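Local coordinates for paenibacillus xanthan lyase (Paenibacillus, PDB 6F2P), which cleaves the polysaccharide xanthan, probably by beta-elimination as other polysaccharide lyases of family 8 do, at residues A[502-512]-A[608-617]. Sequence-based numbering, arbitrary orientation.
Sequences STDGIATETIV and MNPTNGSYSY
Thr510 and Tyr615 meet between two antiparallel sheets of the super-sandwich domain of this family 8 polysaccharide lyase, where strand 508-516 of one sheet packs over strand 613-621 of the other. The two side chains cross at about a right angle: with OG1 beside the backbone N (chi1 -75°), Thr510 CG2 is turned anti to that N and lies over the Tyr615 ring, 3.7 Å from its centroid in a CH-pi contact displaced toward the rim. Thr510 OG1 is hydrogen-bonded to Thr439 OG1 and His606 NE2, and Tyr615 OH to Lys484 NZ. Two residues on, Val512 CG2 sits almost squarely above the Tyr617 ring, 3.9 Å from its centroid. At the other end the loop after strand 493-501 is tied to the loop before strand 613-621. Asn609 OD1 accepts a hydrogen bond from Gly505 N at 3.0 Å, the donor tilted 34° from the amide's carbonyl plane, and Ser502 N donates one to Pro610 O at 2.9 Å. With an alanine in place of Asn609, Gly505 N would probably lose this acceptor and its loop be less firmly tied to 608-610. Pro610 CD lies 3.6 Å from Thr508 OG1, these side chains also crossing near-perpendicularly. Water 1 links the loops, donating to Ser502 OG at 2.7 Å and accepting from Ile506 N and Asn609 N.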
loop_
_atom_site.group_PDB
_atom_site.type_symbol
_atom_site.label_atom_id
_atom_site.label_comp_id
_atom_site.label_asym_id
_atom_site.label_seq_id
_atom_site.Cartn_x
_atom_site.Cartn_y
_atom_site.Cartn_z
ATOM N N SER A 502 18.492 -18.751 0.015
ATOM C CA SER A 502 17.731 -19.894 -0.455
ATOM C C SER A 502 18.396 -21.199 -0.040
ATOM O O SER A 502 19.617 -21.269 0.087
ATOM C CB SER A 502 17.586 -19.840 -1.979
ATOM O OG SER A 502 17.144 -21.084 -2.482
ATOM N N THR A 503 17.584 -22.227 0.177
ATOM C CA THR A 503 18.097 -23.570 0.398
ATOM C C THR A 503 17.457 -24.539 -0.586
ATOM O O THR A 503 17.315 -25.723 -0.291
ATOM C CB THR A 503 17.821 -24.057 1.826
ATOM O OG1 THR A 503 16.456 -23.789 2.169
ATOM C CG2 THR A 503 18.735 -23.356 2.813
ATOM N N ASP A 504 17.088 -24.031 -1.761
ATOM C CA ASP A 504 16.315 -24.808 -2.734
ATOM C C ASP A 504 17.205 -25.590 -3.698
ATOM O O ASP A 504 16.705 -26.302 -4.568
ATOM C CB ASP A 504 15.373 -23.899 -3.542
ATOM C CG ASP A 504 14.425 -23.104 -2.668
ATOM O OD1 ASP A 504 13.500 -23.710 -2.092
ATOM O OD2 ASP A 504 14.587 -21.869 -2.563
ATOM N N GLY A 505 18.517 -25.441 -3.562
ATOM C CA GLY A 505 19.446 -26.161 -4.417
ATOM C C GLY A 505 19.414 -25.773 -5.886
ATOM O O GLY A 505 19.818 -26.553 -6.754
ATOM N N ILE A 506 18.944 -24.565 -6.177
ATOM C CA ILE A 506 18.895 -24.097 -7.556
ATOM C C ILE A 506 19.516 -22.717 -7.676
ATOM O O ILE A 506 19.288 -21.850 -6.827
ATOM C CB ILE A 506 17.445 -24.047 -8.067
ATOM C CG1 ILE A 506 16.827 -25.441 -8.037
ATOM C CG2 ILE A 506 17.375 -23.463 -9.464
ATOM C CD1 ILE A 506 15.343 -25.407 -8.147
ATOM N N ALA A 507 20.308 -22.523 -8.731
ATOM C CA ALA A 507 20.920 -21.230 -9.018
ATOM C C ALA A 507 19.883 -20.106 -8.962
ATOM O O ALA A 507 18.822 -20.185 -9.588
ATOM C CB ALA A 507 21.589 -21.257 -10.374
ATOM N N THR A 508 20.198 -19.065 -8.204
ATOM C CA THR A 508 19.271 -17.970 -7.983
ATOM C C THR A 508 19.638 -16.772 -8.867
ATOM O O THR A 508 20.811 -16.429 -9.015
ATOM C CB THR A 508 19.243 -17.595 -6.493
ATOM O OG1 THR A 508 18.877 -18.756 -5.733
ATOM C CG2 THR A 508 18.241 -16.479 -6.213
ATOM N N GLU A 509 18.634 -16.149 -9.474
ATOM C CA GLU A 509 18.888 -15.090 -10.446
ATOM C C GLU A 509 18.091 -13.823 -10.159
ATOM O O GLU A 509 16.986 -13.875 -9.614
ATOM C CB GLU A 509 18.550 -15.573 -11.858
ATOM C CG GLU A 509 19.317 -16.798 -12.309
ATOM C CD GLU A 509 18.918 -17.267 -13.696
ATOM O OE1 GLU A 509 19.732 -17.966 -14.342
ATOM O OE2 GLU A 509 17.798 -16.939 -14.142
ATOM N N THR A 510 18.663 -12.684 -10.530
ATOM C CA THR A 510 17.937 -11.419 -10.504
ATOM C C THR A 510 17.994 -10.801 -11.892
ATOM O O THR A 510 19.082 -10.568 -12.425
ATOM C CB THR A 510 18.528 -10.443 -9.480
ATOM O OG1 THR A 510 18.154 -10.863 -8.158
ATOM C CG2 THR A 510 18.020 -9.014 -9.734
ATOM N N ILE A 511 16.828 -10.546 -12.481
ATOM C CA ILE A 511 16.791 -10.116 -13.872
ATOM C C ILE A 511 16.854 -8.607 -13.995
ATOM O O ILE A 511 15.964 -7.902 -13.519
ATOM C CB ILE A 511 15.533 -10.624 -14.601
ATOM C CG1 ILE A 511 15.292 -12.110 -14.300
ATOM C CG2 ILE A 511 15.648 -10.354 -16.092
ATOM C CD1 ILE A 511 16.488 -12.999 -14.556
ATOM N N VAL A 512 17.911 -8.109 -14.630
ATOM C CA VAL A 512 18.036 -6.670 -14.834
ATOM C C VAL A 512 17.178 -6.223 -16.009
ATOM O O VAL A 512 16.492 -5.196 -15.947
ATOM C CB VAL A 512 19.496 -6.239 -15.083
ATOM C CG1 VAL A 512 19.550 -4.807 -15.601
ATOM C CG2 VAL A 512 20.308 -6.366 -13.819
ATOM N N MET A 608 23.944 -21.067 -6.412
ATOM C CA MET A 608 23.069 -21.954 -5.672
ATOM C C MET A 608 23.113 -21.642 -4.200
ATOM O O MET A 608 24.121 -21.152 -3.692
ATOM C CB MET A 608 23.493 -23.403 -5.871
ATOM C CG MET A 608 22.782 -24.094 -7.019
ATOM S SD MET A 608 23.335 -25.790 -7.114
ATOM C CE MET A 608 23.254 -26.233 -5.371
ATOM N N ASN A 609 22.015 -21.948 -3.522
ATOM C CA ASN A 609 21.917 -21.779 -2.078
ATOM C C ASN A 609 22.601 -20.538 -1.495
ATOM O O ASN A 609 23.432 -20.660 -0.594
ATOM C CB ASN A 609 22.459 -23.029 -1.392
ATOM C CG ASN A 609 21.580 -24.235 -1.618
ATOM O OD1 ASN A 609 20.353 -24.131 -1.618
ATOM N ND2 ASN A 609 22.204 -25.389 -1.823
ATOM N N PRO A 610 22.267 -19.344 -2.017
ATOM C CA PRO A 610 22.924 -18.153 -1.471
ATOM C C PRO A 610 22.500 -17.956 -0.018
ATOM O O PRO A 610 21.393 -18.350 0.354
ATOM C CB PRO A 610 22.393 -17.026 -2.359
ATOM C CG PRO A 610 21.048 -17.517 -2.831
ATOM C CD PRO A 610 21.194 -19.005 -2.971
ATOM N N THR A 611 23.373 -17.378 0.795
ATOM C CA THR A 611 23.091 -17.241 2.215
ATOM C C THR A 611 22.735 -15.806 2.546
ATOM O O THR A 611 22.004 -15.541 3.506
ATOM C CB THR A 611 24.299 -17.656 3.043
ATOM O OG1 THR A 611 25.493 -17.204 2.387
ATOM C CG2 THR A 611 24.350 -19.164 3.165
ATOM N N ASN A 612 23.254 -14.892 1.730
ATOM C CA ASN A 612 23.077 -13.455 1.927
ATOM C C ASN A 612 23.553 -12.714 0.675
ATOM O O ASN A 612 24.419 -11.839 0.746
ATOM C CB ASN A 612 23.826 -12.996 3.190
ATOM C CG ASN A 612 23.710 -11.493 3.458
ATOM O OD1 ASN A 612 24.616 -10.890 4.045
ATOM N ND2 ASN A 612 22.610 -10.884 3.025
ATOM N N GLY A 613 22.987 -13.095 -0.473
ATOM C CA GLY A 613 23.324 -12.481 -1.748
ATOM C C GLY A 613 22.768 -11.073 -1.879
ATOM O O GLY A 613 21.961 -10.624 -1.055
ATOM N N SER A 614 23.199 -10.362 -2.912
ATOM C CA SER A 614 22.798 -8.974 -3.076
ATOM C C SER A 614 22.988 -8.528 -4.512
ATOM O O SER A 614 23.663 -9.194 -5.295
ATOM C CB SER A 614 23.614 -8.064 -2.142
ATOM O OG SER A 614 24.939 -7.842 -2.612
ATOM N N TYR A 615 22.387 -7.397 -4.856
ATOM C CA TYR A 615 22.625 -6.781 -6.149
ATOM C C TYR A 615 22.398 -5.291 -6.013
ATOM O O TYR A 615 21.768 -4.829 -5.057
ATOM C CB TYR A 615 21.704 -7.363 -7.236
ATOM C CG TYR A 615 20.219 -7.134 -7.000
ATOM C CD1 TYR A 615 19.628 -5.905 -7.281
ATOM C CD2 TYR A 615 19.405 -8.157 -6.513
ATOM C CE1 TYR A 615 18.287 -5.690 -7.057
ATOM C CE2 TYR A 615 18.051 -7.953 -6.294
ATOM C CZ TYR A 615 17.499 -6.715 -6.564
ATOM O OH TYR A 615 16.156 -6.493 -6.346
ATOM N N SER A 616 22.914 -4.548 -6.982
ATOM C CA SER A 616 22.578 -3.148 -7.136
ATOM C C SER A 616 22.776 -2.781 -8.593
ATOM O O SER A 616 23.728 -3.235 -9.227
ATOM C CB SER A 616 23.450 -2.270 -6.240
ATOM O OG SER A 616 24.803 -2.311 -6.649
ATOM N N TYR A 617 21.853 -1.991 -9.129
ATOM C CA TYR A 617 21.988 -1.435 -10.472
ATOM C C TYR A 617 21.100 -0.208 -10.589
ATOM O O TYR A 617 20.211 0.003 -9.755
ATOM C CB TYR A 617 21.649 -2.470 -11.557
ATOM C CG TYR A 617 20.229 -3.007 -11.531
ATOM C CD1 TYR A 617 19.871 -4.032 -10.666
ATOM C CD2 TYR A 617 19.258 -2.514 -12.399
ATOM C CE1 TYR A 617 18.577 -4.537 -10.644
ATOM C CE2 TYR A 617 17.960 -3.016 -12.389
ATOM C CZ TYR A 617 17.629 -4.024 -11.505
ATOM O OH TYR A 617 16.348 -4.529 -11.474
HETATM O O HOH W 1 18.867 -22.235 -4.206
HETATM O O HOH W 2 14.691 -4.043 -13.556
#